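Local atomic coordinates of SusD superfamily protein (Bacteroides vulgatus ATCC 8482, PDB entry 3JQ0), a protein that probably binds sugars or other nutrients at the outer membrane as a SusD-type protein, its ligand not established. Residues A[227-232]-A[313-318]; A[265-270]-A[290-295]; A[273-278]-A[323-328]; A[302-307]-A[420-425]. All coordinates share one frame; numbering follows the deposited sequence.

Overall arrangement
The four contacts sample the SusD-like chain from its buried parts to its margin. Contacts 1 and 4 are largely buried and rest on aromatic rings: a phenylalanine under an arginine chain in contact 1, a phenylalanine edge against a tryptophan face in contact 4. They touch, NE1 of Trp-316 lying 2.9 Å from O of Tyr-305. Contacts 2 and 3, partly buried, share helix 269-275, one at its start and the other just past its end; contact 3 rests on a backbone bridge, contact 2 on a mixture of backbone and amide side-chain bonds. Contact 3, centred about 32 Å from the chain's centre, is the most peripheral; its strand 320-326 directly follows helix 315-319 of contact 1.

Contact 1: residues A[227-232]-A[313-318]; sequences SSFKDI and DTRWTT
Phe-229 lays one face of its ring beneath the aliphatic chain of Arg-315, whose CG stands 3.4 Å from the ring centroid in a CH-pi contact almost on the normal. Just before it, OG of Ser-228 accepts from N of Asp-231, an N-cap bond. The phenyl ring has CG anti to the backbone N (chi1 -172°), and CG2 of Thr-318 meets its edge at CD2, 3.7 Å away. Beyond CG the arginine grips Asp-313 side-on through NE and NH2, while its NH1 bridges to Glu-437 and Glu-441. An alanine in place of Phe-229 would probably leave the arginine chain without its aromatic floor and open a gap beside Thr-318. Water joins N of Phe-229 to OG1 of Thr-314, which also bonds to O of Ala-393. Next, Lys-230 rests CE against OG1 of Thr-318 at 3.6 Å, and its NZ reaches O of Thr-317 through another water. OD1 of Asp-313 accepts from N of Arg-315, so two capped helix starts, those of 229-233 and 315-319, pack on each other.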
loop_
_atom_site.group_PDB
_atom_site.type_symbol
_atom_site.label_atom_id
_atom_site.label_comp_id
_atom_site.label_asym_id
_atom_site.label_seq_id
_atom_site.Cartn_x
_atom_site.Cartn_y
_atom_site.Cartn_z
ATOM N N SER A 227 -11.727 10.735 14.398
ATOM C CA SER A 227 -12.007 12.146 14.194
ATOM C C SER A 227 -12.302 12.455 12.732
ATOM O O SER A 227 -13.310 13.073 12.409
ATOM C CB SER A 227 -10.856 13.007 14.710
ATOM O OG SER A 227 -9.612 12.679 14.087
ATOM N N SER A 228 -11.422 11.979 11.854
ATOM C CA SER A 228 -11.672 12.030 10.421
ATOM C C SER A 228 -10.653 11.171 9.714
ATOM O O SER A 228 -9.584 10.904 10.224
ATOM C CB SER A 228 -11.571 13.445 9.857
ATOM O OG SER A 228 -10.245 13.927 9.868
ATOM N N PHE A 229 -11.011 10.762 8.512
ATOM C CA PHE A 229 -10.079 10.081 7.621
ATOM C C PHE A 229 -8.802 10.912 7.402
ATOM O O PHE A 229 -7.699 10.383 7.420
ATOM C CB PHE A 229 -10.807 9.740 6.316
ATOM C CG PHE A 229 -10.067 8.873 5.356
ATOM C CD1 PHE A 229 -9.906 7.532 5.563
ATOM C CD2 PHE A 229 -9.661 9.395 4.133
ATOM C CE1 PHE A 229 -9.333 6.745 4.625
ATOM C CE2 PHE A 229 -9.078 8.584 3.195
ATOM C CZ PHE A 229 -8.943 7.265 3.423
ATOM N N LYS A 230 -8.954 12.212 7.183
ATOM C CA LYS A 230 -7.827 13.066 6.967
ATOM C C LYS A 230 -6.824 13.042 8.127
ATOM O O LYS A 230 -5.602 13.114 7.905
ATOM C CB LYS A 230 -8.386 14.440 6.747
ATOM C CG LYS A 230 -7.398 15.411 6.414
ATOM C CD LYS A 230 -8.027 16.795 6.029
ATOM C CE LYS A 230 -8.947 16.729 4.772
ATOM N NZ LYS A 230 -9.330 18.100 4.228
ATOM N N ASP A 231 -7.303 12.946 9.356
ATOM C CA ASP A 231 -6.421 12.935 10.504
ATOM C C ASP A 231 -5.532 11.680 10.574
ATOM O O ASP A 231 -4.549 11.693 11.288
ATOM C CB ASP A 231 -7.209 13.129 11.778
ATOM C CG ASP A 231 -7.845 14.492 11.854
ATOM O OD1 ASP A 231 -7.237 15.523 11.468
ATOM O OD2 ASP A 231 -9.022 14.571 12.301
ATOM N N ILE A 232 -5.917 10.606 9.888
ATOM C CA ILE A 232 -5.063 9.432 9.837
ATOM C C ILE A 232 -3.690 9.794 9.271
ATOM O O ILE A 232 -2.643 9.330 9.727
ATOM C CB ILE A 232 -5.690 8.326 8.944
ATOM C CG1 ILE A 232 -7.043 7.862 9.473
ATOM C CG2 ILE A 232 -4.742 7.166 8.795
ATOM C CD1 ILE A 232 -7.788 7.071 8.388
ATOM N N ASP A 313 -19.256 10.361 1.963
ATOM C CA ASP A 313 -18.101 9.565 2.350
ATOM C C ASP A 313 -16.910 10.537 2.356
ATOM O O ASP A 313 -16.494 11.020 1.312
ATOM C CB ASP A 313 -17.910 8.413 1.375
ATOM C CG ASP A 313 -16.716 7.564 1.695
ATOM O OD1 ASP A 313 -15.826 7.948 2.491
ATOM O OD2 ASP A 313 -16.668 6.430 1.109
ATOM N N THR A 314 -16.386 10.859 3.523
ATOM C CA THR A 314 -15.329 11.847 3.618
ATOM C C THR A 314 -14.025 11.396 2.959
ATOM O O THR A 314 -13.155 12.224 2.653
ATOM C CB THR A 314 -15.014 12.298 5.079
ATOM O OG1 THR A 314 -14.252 11.267 5.708
ATOM C CG2 THR A 314 -16.247 12.636 5.888
ATOM N N ARG A 315 -13.905 10.103 2.670
ATOM C CA ARG A 315 -12.710 9.643 1.971
ATOM C C ARG A 315 -12.608 10.231 0.562
ATOM O O ARG A 315 -11.525 10.305 -0.003
ATOM C CB ARG A 315 -12.661 8.137 1.876
ATOM C CG ARG A 315 -12.656 7.480 3.246
ATOM C CD ARG A 315 -12.681 5.963 3.164
ATOM N NE ARG A 315 -14.007 5.520 2.677
ATOM C CZ ARG A 315 -14.489 4.303 2.846
ATOM N NH1 ARG A 315 -13.752 3.335 3.357
ATOM N NH2 ARG A 315 -15.731 4.054 2.461
ATOM N N TRP A 316 -13.749 10.560 -0.029
ATOM C CA TRP A 316 -13.818 11.061 -1.394
ATOM C C TRP A 316 -12.974 12.315 -1.592
ATOM O O TRP A 316 -12.005 12.315 -2.361
ATOM C CB TRP A 316 -15.274 11.312 -1.757
ATOM C CG TRP A 316 -15.583 11.731 -3.143
ATOM C CD1 TRP A 316 -14.710 11.890 -4.169
ATOM C CD2 TRP A 316 -16.888 12.041 -3.639
ATOM N NE1 TRP A 316 -15.414 12.277 -5.293
ATOM C CE2 TRP A 316 -16.743 12.364 -4.999
ATOM C CE3 TRP A 316 -18.151 12.015 -3.092
ATOM C CZ2 TRP A 316 -17.826 12.676 -5.807
ATOM C CZ3 TRP A 316 -19.216 12.322 -3.894
ATOM C CH2 TRP A 316 -19.067 12.664 -5.232
ATOM N N THR A 317 -13.328 13.387 -0.878
ATOM C CA THR A 317 -12.659 14.673 -1.084
ATOM C C THR A 317 -11.395 14.806 -0.253
ATOM O O THR A 317 -10.642 15.759 -0.441
ATOM C CB THR A 317 -13.619 15.796 -0.810
ATOM O OG1 THR A 317 -14.138 15.658 0.498
ATOM C CG2 THR A 317 -14.758 15.805 -1.827
ATOM N N THR A 318 -11.123 13.845 0.626
ATOM C CA THR A 318 -9.810 13.766 1.275
ATOM C C THR A 318 -8.813 13.088 0.312
ATOM O O THR A 318 -7.648 13.504 0.214
ATOM C CB THR A 318 -9.908 13.051 2.630
ATOM O OG1 THR A 318 -10.653 13.864 3.524
ATOM C CG2 THR A 318 -8.545 12.752 3.210
HETATM O O HOH W 1 -14.019 10.514 8.167
HETATM O O HOH W 2 -11.555 13.169 6.095
HETATM O O HOH W 3 -10.585 17.703 1.721
#

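Contact 2: residues A[265-270]-A[290-295]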
loop_
_atom_site.group_PDB
_atom_site.type_symbol
_atom_site.label_atom_id
_atom_site.label_comp_id
_atom_site.label_asym_id
_atom_site.label_seq_id
_atom_site.Cartn_x
_atom_site.Cartn_y
_atom_site.Cartn_z
ATOM N N LEU A 265 2.739 12.103 -8.858
ATOM C CA LEU A 265 1.309 12.159 -8.609
ATOM C C LEU A 265 0.749 13.574 -8.426
ATOM O O LEU A 265 -0.447 13.691 -8.256
ATOM C CB LEU A 265 0.949 11.313 -7.370
ATOM C CG LEU A 265 1.000 9.806 -7.600
ATOM C CD1 LEU A 265 0.760 9.066 -6.288
ATOM C CD2 LEU A 265 -0.027 9.392 -8.617
ATOM N N ILE A 266 1.588 14.626 -8.368
ATOM C CA ILE A 266 1.121 15.944 -7.905
ATOM C C ILE A 266 1.113 16.947 -9.061
ATOM O O ILE A 266 1.990 16.917 -9.928
ATOM C CB ILE A 266 2.026 16.395 -6.709
ATOM C CG1 ILE A 266 1.805 15.489 -5.512
ATOM C CG2 ILE A 266 1.879 17.892 -6.334
ATOM C CD1 ILE A 266 0.407 15.482 -4.930
ATOM N N PRO A 267 0.114 17.851 -9.097
ATOM C CA PRO A 267 0.031 18.846 -10.194
ATOM C C PRO A 267 1.121 19.900 -10.100
ATOM O O PRO A 267 1.614 20.229 -9.028
ATOM C CB PRO A 267 -1.337 19.502 -9.951
ATOM C CG PRO A 267 -1.552 19.354 -8.449
ATOM C CD PRO A 267 -1.017 17.978 -8.175
ATOM N N ALA A 268 1.419 20.513 -11.241
ATOM C CA ALA A 268 2.266 21.691 -11.294
ATOM C C ALA A 268 1.594 22.923 -10.686
ATOM O O ALA A 268 0.420 23.187 -10.929
ATOM C CB ALA A 268 2.659 22.011 -12.733
ATOM N N GLN A 269 2.383 23.666 -9.921
ATOM C CA GLN A 269 1.895 24.898 -9.329
ATOM C C GLN A 269 1.316 25.847 -10.385
ATOM O O GLN A 269 0.308 26.496 -10.161
ATOM C CB GLN A 269 3.006 25.551 -8.520
ATOM C CG GLN A 269 2.595 26.788 -7.771
ATOM C CD GLN A 269 3.670 27.250 -6.813
ATOM O OE1 GLN A 269 4.842 27.430 -7.201
ATOM N NE2 GLN A 269 3.326 27.334 -5.538
ATOM N N ASP A 270 1.992 25.974 -11.509
ATOM C CA ASP A 270 1.539 26.901 -12.516
ATOM C C ASP A 270 0.119 26.562 -13.014
ATOM O O ASP A 270 -0.654 27.460 -13.335
ATOM C CB ASP A 270 2.514 27.018 -13.701
ATOM C CG ASP A 270 2.480 25.839 -14.622
ATOM O OD1 ASP A 270 2.915 24.788 -14.172
ATOM O OD2 ASP A 270 1.939 25.934 -15.783
ATOM N N ALA A 290 -2.811 26.472 -3.923
ATOM C CA ALA A 290 -1.785 27.130 -4.720
ATOM C C ALA A 290 -0.370 26.748 -4.317
ATOM O O ALA A 290 0.557 27.046 -5.039
ATOM C CB ALA A 290 -1.928 28.657 -4.649
ATOM N N GLN A 291 -0.210 26.088 -3.162
ATOM C CA GLN A 291 1.117 25.656 -2.685
ATOM C C GLN A 291 1.577 24.366 -3.345
ATOM O O GLN A 291 2.745 24.000 -3.220
ATOM C CB GLN A 291 1.088 25.425 -1.174
ATOM C CG GLN A 291 0.733 26.674 -0.406
ATOM C CD GLN A 291 0.312 26.398 1.030
ATOM O OE1 GLN A 291 0.076 25.269 1.430
ATOM N NE2 GLN A 291 0.225 27.461 1.815
ATOM N N LEU A 292 0.681 23.631 -3.999
ATOM C CA LEU A 292 1.050 22.306 -4.533
ATOM C C LEU A 292 1.969 22.478 -5.725
ATOM O O LEU A 292 1.655 23.241 -6.612
ATOM C CB LEU A 292 -0.199 21.522 -4.941
ATOM C CG LEU A 292 -1.213 21.249 -3.847
ATOM C CD1 LEU A 292 -2.477 20.563 -4.472
ATOM C CD2 LEU A 292 -0.670 20.426 -2.668
ATOM N N ASN A 293 3.038 21.686 -5.796
ATOM C CA ASN A 293 3.926 21.711 -6.949
ATOM C C ASN A 293 4.633 20.407 -7.131
ATOM O O ASN A 293 5.407 19.997 -6.298
ATOM C CB ASN A 293 4.987 22.789 -6.830
ATOM C CG ASN A 293 5.728 23.006 -8.123
ATOM O OD1 ASN A 293 5.103 23.037 -9.209
ATOM N ND2 ASN A 293 7.034 23.165 -8.029
ATOM N N GLY A 294 4.381 19.738 -8.205
ATOM C CA GLY A 294 4.974 18.475 -8.522
ATOM C C GLY A 294 4.833 18.186 -9.987
ATOM O O GLY A 294 4.604 19.074 -10.810
ATOM N N LEU A 295 4.972 16.922 -10.335
ATOM C CA LEU A 295 4.801 16.426 -11.682
ATOM C C LEU A 295 3.889 15.203 -11.632
ATOM O O LEU A 295 4.057 14.357 -10.757
ATOM C CB LEU A 295 6.169 16.072 -12.243
ATOM C CG LEU A 295 6.364 15.772 -13.703
ATOM C CD1 LEU A 295 6.362 17.054 -14.483
ATOM C CD2 LEU A 295 7.758 15.075 -13.931
HETATM O O HOH W 4 4.821 25.114 -11.796
#
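Ala-290 offers its carbonyl O to NE2 of Gln-269 at 2.8 Å, a nearly straight bond (170°) lying in the planes of both the carbonyl and the side-chain amide. The glutamine reaches it with CG anti to its backbone N (chi1 -176°) and an extended chain beyond, and the same NE2 also bonds to O of Ser-351. An alanine at Gln-269 would probably leave both carbonyls without this shared donor and loosen the tie to the turn at Ala-290. Leu-292 follows with an apolar touch, its CD1 4.3 Å from CG of Pro-267; both side chains also pack on Ile-338 of strand 332-339. At Asn-293, OD1 accepts from N of Gln-269 at 2.9 Å, again close to straight (171°), while CB and CG of the asparagine lie alongside CB of Gln-269. A water on N of Asp-270 makes a weak bond to the same oxygen. Gly-294 gives its N to O of Pro-267 at 2.9 Å, the donor standing above the carbonyl plane, and its CA lies 4.0 Å from CB of Ile-266. Leu-295 completes the series, its O receiving a weak bond from N of Ile-266. Asn-293 thus binds, from the loop between helix 269-275 and strand 299-300, the N of that helix's first residue, while Ala-268 holds the N-cap position.

Contact 3: residues A[273-278]-A[323-328]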
loop_
_atom_site.group_PDB
_atom_site.type_symbol
_atom_site.label_atom_id
_atom_site.label_comp_id
_atom_site.label_asym_id
_atom_site.label_seq_id
_atom_site.Cartn_x
_atom_site.Cartn_y
_atom_site.Cartn_z
ATOM N N VAL A 273 -2.287 27.662 -10.235
ATOM C CA VAL A 273 -2.333 29.123 -10.054
ATOM C C VAL A 273 -2.958 29.793 -11.266
ATOM O O VAL A 273 -3.670 30.788 -11.087
ATOM C CB VAL A 273 -0.863 29.695 -9.763
ATOM C CG1 VAL A 273 -0.793 31.216 -9.997
ATOM C CG2 VAL A 273 -0.405 29.267 -8.370
ATOM N N LYS A 274 -2.621 29.367 -12.484
ATOM C CA LYS A 274 -2.939 30.100 -13.700
ATOM C C LYS A 274 -4.054 29.514 -14.500
ATOM O O LYS A 274 -4.712 30.223 -15.253
ATOM C CB LYS A 274 -1.709 30.222 -14.625
ATOM C CG LYS A 274 -0.485 30.917 -14.029
ATOM C CD LYS A 274 0.674 31.141 -15.043
ATOM N N ILE A 275 -4.308 28.205 -14.402
ATOM C CA ILE A 275 -5.150 27.515 -15.414
ATOM C C ILE A 275 -6.442 26.970 -14.820
ATOM O O ILE A 275 -7.495 27.151 -15.402
ATOM C CB ILE A 275 -4.365 26.388 -16.080
ATOM C CG1 ILE A 275 -3.082 26.943 -16.748
ATOM C CG2 ILE A 275 -5.226 25.611 -17.123
ATOM C CD1 ILE A 275 -3.299 28.041 -17.771
ATOM N N TYR A 276 -6.360 26.244 -13.708
ATOM C CA TYR A 276 -7.538 25.553 -13.128
ATOM C C TYR A 276 -8.370 26.497 -12.240
ATOM O O TYR A 276 -7.928 27.588 -11.862
ATOM C CB TYR A 276 -7.095 24.346 -12.323
ATOM C CG TYR A 276 -6.257 23.321 -13.068
ATOM C CD1 TYR A 276 -6.338 23.146 -14.439
ATOM C CD2 TYR A 276 -5.392 22.529 -12.371
ATOM C CE1 TYR A 276 -5.545 22.188 -15.085
ATOM C CE2 TYR A 276 -4.597 21.562 -12.988
ATOM C CZ TYR A 276 -4.694 21.395 -14.346
ATOM O OH TYR A 276 -3.918 20.484 -15.015
ATOM N N CYS A 277 -9.550 26.046 -11.919
ATOM C CA CYS A 277 -10.427 26.723 -10.995
ATOM C C CYS A 277 -11.170 25.655 -10.187
ATOM O O CYS A 277 -11.117 24.451 -10.476
ATOM C CB CYS A 277 -11.405 27.662 -11.701
ATOM S SG CYS A 277 -12.617 26.864 -12.752
ATOM N N ASP A 278 -11.924 26.139 -9.215
ATOM C CA ASP A 278 -12.744 25.258 -8.375
ATOM C C ASP A 278 -14.172 25.136 -8.968
ATOM O O ASP A 278 -14.473 25.622 -10.053
ATOM C CB ASP A 278 -12.703 25.751 -6.912
ATOM C CG ASP A 278 -13.420 27.078 -6.707
ATOM O OD1 ASP A 278 -14.288 27.481 -7.527
ATOM O OD2 ASP A 278 -13.117 27.690 -5.659
ATOM N N VAL A 323 -10.554 19.375 -10.033
ATOM C CA VAL A 323 -10.265 20.667 -10.624
ATOM C C VAL A 323 -11.087 20.845 -11.905
ATOM O O VAL A 323 -11.480 19.884 -12.563
ATOM C CB VAL A 323 -8.752 20.887 -10.860
ATOM C CG1 VAL A 323 -7.972 20.806 -9.539
ATOM C CG2 VAL A 323 -8.145 19.946 -11.900
ATOM N N TYR A 324 -11.369 22.099 -12.158
ATOM C CA TYR A 324 -12.247 22.569 -13.200
ATOM C C TYR A 324 -11.481 23.561 -14.053
ATOM O O TYR A 324 -10.377 24.023 -13.729
ATOM C CB TYR A 324 -13.520 23.230 -12.579
ATOM C CG TYR A 324 -14.325 22.292 -11.735
ATOM C CD1 TYR A 324 -13.900 21.924 -10.456
ATOM C CD2 TYR A 324 -15.521 21.765 -12.206
ATOM C CE1 TYR A 324 -14.621 21.041 -9.690
ATOM C CE2 TYR A 324 -16.248 20.875 -11.433
ATOM C CZ TYR A 324 -15.782 20.480 -10.198
ATOM O OH TYR A 324 -16.503 19.584 -9.413
ATOM N N LYS A 325 -12.076 23.940 -15.183
ATOM C CA LYS A 325 -11.623 25.126 -15.908
ATOM C C LYS A 325 -12.850 25.961 -16.268
ATOM O O LYS A 325 -13.946 25.428 -16.583
ATOM C CB LYS A 325 -10.776 24.766 -17.139
ATOM C CG LYS A 325 -9.371 24.261 -16.792
ATOM C CD LYS A 325 -8.651 23.578 -17.951
ATOM C CE LYS A 325 -8.316 24.467 -19.092
ATOM N NZ LYS A 325 -7.749 23.621 -20.251
ATOM N N LYS A 326 -12.664 27.268 -16.226
ATOM C CA LYS A 326 -13.707 28.209 -16.615
ATOM C C LYS A 326 -13.299 28.795 -17.952
ATOM O O LYS A 326 -12.241 29.446 -18.057
ATOM C CB LYS A 326 -13.830 29.307 -15.579
ATOM C CG LYS A 326 -14.983 30.296 -15.936
ATOM C CD LYS A 326 -15.327 31.177 -14.766
ATOM C CE LYS A 326 -14.247 32.082 -14.422
ATOM N NZ LYS A 326 -14.627 32.968 -13.253
ATOM N N ASP A 327 -14.068 28.573 -18.980
ATOM C CA ASP A 327 -13.732 29.054 -20.301
ATOM C C ASP A 327 -14.017 30.546 -20.438
ATOM O O ASP A 327 -14.544 31.189 -19.526
ATOM C CB ASP A 327 -14.361 28.149 -21.372
ATOM C CG ASP A 327 -15.828 28.187 -21.410
ATOM O OD1 ASP A 327 -16.432 29.245 -21.134
ATOM O OD2 ASP A 327 -16.375 27.130 -21.828
ATOM N N ALA A 328 -13.667 31.094 -21.596
ATOM C CA ALA A 328 -13.813 32.541 -21.835
ATOM C C ALA A 328 -15.283 32.937 -21.912
ATOM O O ALA A 328 -15.580 34.116 -21.849
ATOM C CB ALA A 328 -13.064 32.990 -23.084
HETATM O O HOH W 5 -10.177 28.137 -15.089
#
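Backbone bonds join Cys-277 to Tyr-324 in both directions: N of Cys-277 gives to O of Tyr-324 at 2.8 Å, and N of Tyr-324 gives to O of Cys-277 at 2.9 Å. One water extends the link, accepting from N of Lys-326 and donating to O of Ile-275. Ring contacts come next. CG2 of Val-323 sits over a face of the Tyr-276 ring, offset toward the rim and 4.0 Å from its centroid, a CH-pi contact; CG of Lys-325 comes to the edge of that ring, at CD1. The paired backbone bonds make a single antiparallel bridge of the hydrogen-bonded kind, by which the chain leaving helix 269-275 attaches to strand 320-326, itself half of an antiparallel two-stranded sheet with strand 332-339. Charge enters through Lys-325, which makes a cation-pi contact with Phe-335. Among apolar contacts, Ile-275 lies side by side with Lys-325 in the conformer described, CG2 to CE 3.8 Å. SG of Cys-277, placed between its backbone N and carbonyl carbon (chi1 66°), packs 3.7 Å from CB of Tyr-324.

Contact 4: residues A[302-307]-A[420-425]; sequences REFYFK and NKWMKP
The edge of Phe-304 stands against one face of the Trp-422 indole, a T-shaped (edge-to-face) stack with planes at 73° and centroids of the phenyl and five-membered rings 4.7 Å apart. It joins two loops of the SusD-family fold, one leading to helix 315-319 and the other to helix 430-441. With CG of Phe-304 anti to its backbone N (chi1 -178°), CD1 makes the closest approach of the pair, 3.5 Å from CD2 of Trp-422. CB of Lys-307 packs 3.9 Å from CZ3 of the indole. At the rim, CD of Glu-303, in one of its two conformers, comes 3.6 Å from CH2 of Trp-422, and NE1 of Trp-422 donates to O of Asp-39. Asn-420 forms an Asx turn, OD1 accepting from N of Trp-422. Its amide also serves the other loop: ND2 gives a 2.9 Å hydrogen bond to a lone pair of O of Lys-307, in the carbonyl plane, and CE of selenomethionine Met-423 approaches the same oxygen to 3.3 Å.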
loop_
_atom_site.group_PDB
_atom_site.type_symbol
_atom_site.label_atom_id
_atom_site.label_comp_id
_atom_site.label_asym_id
_atom_site.label_seq_id
_atom_site.Cartn_x
_atom_site.Cartn_y
_atom_site.Cartn_z
ATOM N N ARG A 302 -10.299 10.205 -14.924
ATOM C CA ARG A 302 -11.172 11.364 -14.680
ATOM C C ARG A 302 -12.577 10.923 -14.253
ATOM O O ARG A 302 -13.192 11.501 -13.357
ATOM C CB ARG A 302 -11.212 12.241 -15.916
ATOM C CG ARG A 302 -9.895 12.904 -16.239
ATOM C CD ARG A 302 -9.884 13.506 -17.605
ATOM N NE ARG A 302 -10.015 12.477 -18.604
ATOM C CZ ARG A 302 -10.317 12.695 -19.861
ATOM N NH1 ARG A 302 -10.484 13.947 -20.293
ATOM N NH2 ARG A 302 -10.436 11.687 -20.707
ATOM N N GLU A 303 -13.091 9.872 -14.878
ATOM C CA GLU A 303 -14.411 9.339 -14.617
ATOM C C GLU A 303 -14.533 8.793 -13.181
ATOM O O GLU A 303 -15.612 8.756 -12.592
ATOM C CB GLU A 303 -14.651 8.234 -15.681
ATOM C CG GLU A 303 -16.011 7.552 -15.643
ATOM C CD GLU A 303 -16.149 6.322 -16.567
ATOM O OE1 GLU A 303 -15.209 5.952 -17.320
ATOM O OE2 GLU A 303 -17.211 5.678 -16.488
ATOM N N PHE A 304 -13.422 8.333 -12.626
ATOM C CA PHE A 304 -13.450 7.710 -11.315
ATOM C C PHE A 304 -13.895 8.663 -10.229
ATOM O O PHE A 304 -14.515 8.229 -9.257
ATOM C CB PHE A 304 -12.086 7.116 -10.984
ATOM C CG PHE A 304 -12.043 6.405 -9.668
ATOM C CD1 PHE A 304 -12.564 5.142 -9.521
ATOM C CD2 PHE A 304 -11.527 7.047 -8.539
ATOM C CE1 PHE A 304 -12.566 4.510 -8.269
ATOM C CE2 PHE A 304 -11.530 6.398 -7.288
ATOM C CZ PHE A 304 -12.018 5.122 -7.200
ATOM N N TYR A 305 -13.613 9.960 -10.386
ATOM C CA TYR A 305 -13.953 10.907 -9.347
ATOM C C TYR A 305 -15.426 10.851 -8.992
ATOM O O TYR A 305 -15.761 11.002 -7.827
ATOM C CB TYR A 305 -13.544 12.348 -9.727
ATOM C CG TYR A 305 -13.821 13.356 -8.642
ATOM C CD1 TYR A 305 -12.916 13.555 -7.620
ATOM C CD2 TYR A 305 -15.028 14.041 -8.593
ATOM C CE1 TYR A 305 -13.167 14.437 -6.591
ATOM C CE2 TYR A 305 -15.292 14.918 -7.549
ATOM C CZ TYR A 305 -14.380 15.094 -6.541
ATOM O OH TYR A 305 -14.642 15.925 -5.511
ATOM N N PHE A 306 -16.301 10.630 -9.981
ATOM C CA PHE A 306 -17.738 10.579 -9.746
ATOM C C PHE A 306 -18.311 9.180 -9.601
ATOM O O PHE A 306 -19.517 9.055 -9.404
ATOM C CB PHE A 306 -18.480 11.418 -10.809
ATOM C CG PHE A 306 -18.134 12.879 -10.785
ATOM C CD1 PHE A 306 -18.668 13.685 -9.810
ATOM C CD2 PHE A 306 -17.241 13.418 -11.707
ATOM C CE1 PHE A 306 -18.348 15.036 -9.742
ATOM C CE2 PHE A 306 -16.919 14.775 -11.647
ATOM C CZ PHE A 306 -17.481 15.572 -10.691
ATOM N N LYS A 307 -17.467 8.168 -9.670
ATOM C CA LYS A 307 -17.896 6.785 -9.537
ATOM C C LYS A 307 -17.180 6.015 -8.422
ATOM O O LYS A 307 -17.351 4.825 -8.267
ATOM C CB LYS A 307 -17.783 6.041 -10.867
ATOM C CG LYS A 307 -18.801 6.497 -11.928
ATOM C CD LYS A 307 -20.227 6.022 -11.533
ATOM C CE LYS A 307 -21.281 6.170 -12.583
ATOM N NZ LYS A 307 -22.620 5.905 -12.053
ATOM N N ASN A 420 -20.348 1.595 -13.797
ATOM C CA ASN A 420 -19.319 1.758 -12.789
ATOM C C ASN A 420 -18.393 0.574 -12.869
ATOM O O ASN A 420 -18.668 -0.483 -12.301
ATOM C CB ASN A 420 -19.908 1.899 -11.413
ATOM C CG ASN A 420 -18.905 2.284 -10.379
ATOM O OD1 ASN A 420 -17.713 1.987 -10.523
ATOM N ND2 ASN A 420 -19.345 3.016 -9.341
ATOM N N LYS A 421 -17.306 0.719 -13.628
ATOM C CA LYS A 421 -16.440 -0.433 -13.878
ATOM C C LYS A 421 -15.542 -0.770 -12.698
ATOM O O LYS A 421 -14.865 -1.799 -12.742
ATOM C CB LYS A 421 -15.586 -0.269 -15.134
ATOM C CG LYS A 421 -14.439 0.719 -14.958
ATOM C CD LYS A 421 -13.375 0.561 -16.051
ATOM C CE LYS A 421 -12.055 1.271 -15.710
ATOM N NZ LYS A 421 -11.062 1.055 -16.821
ATOM N N TRP A 422 -15.500 0.078 -11.680
ATOM C CA TRP A 422 -14.600 -0.093 -10.557
ATOM C C TRP A 422 -15.122 -0.939 -9.388
ATOM O O TRP A 422 -14.352 -1.339 -8.542
ATOM C CB TRP A 422 -14.145 1.288 -10.025
ATOM C CG TRP A 422 -13.343 2.039 -11.029
ATOM C CD1 TRP A 422 -12.006 1.953 -11.236
ATOM C CD2 TRP A 422 -13.818 2.974 -11.992
ATOM N NE1 TRP A 422 -11.617 2.774 -12.264
ATOM C CE2 TRP A 422 -12.718 3.430 -12.747
ATOM C CE3 TRP A 422 -15.079 3.527 -12.257
ATOM C CZ2 TRP A 422 -12.852 4.333 -13.785
ATOM C CZ3 TRP A 422 -15.207 4.422 -13.253
ATOM C CH2 TRP A 422 -14.098 4.831 -14.012
HETATM N N MSE A 423 -16.434 -1.117 -9.292
HETATM C CA MSE A 423 -17.023 -1.693 -8.088
HETATM C C MSE A 423 -18.464 -2.047 -8.337
HETATM O O MSE A 423 -19.095 -1.603 -9.305
HETATM C CB MSE A 423 -16.916 -0.685 -6.934
HETATM C CG MSE A 423 -17.672 0.602 -7.192
HETATM SE SE MSE A 423 -17.278 1.987 -5.902
HETATM C CE MSE A 423 -15.601 2.449 -6.715
ATOM N N LYS A 424 -18.975 -2.865 -7.433
ATOM C CA LYS A 424 -20.319 -3.459 -7.511
ATOM C C LYS A 424 -21.158 -3.004 -6.315
ATOM O O LYS A 424 -20.595 -2.691 -5.243
ATOM C CB LYS A 424 -20.219 -5.008 -7.451
ATOM C CG LYS A 424 -19.292 -5.667 -8.488
ATOM C CD LYS A 424 -19.829 -5.568 -9.932
ATOM C CE LYS A 424 -18.892 -6.168 -11.039
ATOM N NZ LYS A 424 -17.625 -5.320 -11.246
ATOM N N PRO A 425 -22.493 -3.072 -6.444
ATOM C CA PRO A 425 -23.313 -2.954 -5.275
ATOM C C PRO A 425 -22.968 -4.015 -4.231
ATOM O O PRO A 425 -22.475 -5.101 -4.581
ATOM C CB PRO A 425 -24.722 -3.176 -5.831
ATOM C CG PRO A 425 -24.502 -4.013 -7.010
ATOM C CD PRO A 425 -23.285 -3.486 -7.621
HETATM O O HOH W 6 -17.204 2.831 -15.714
#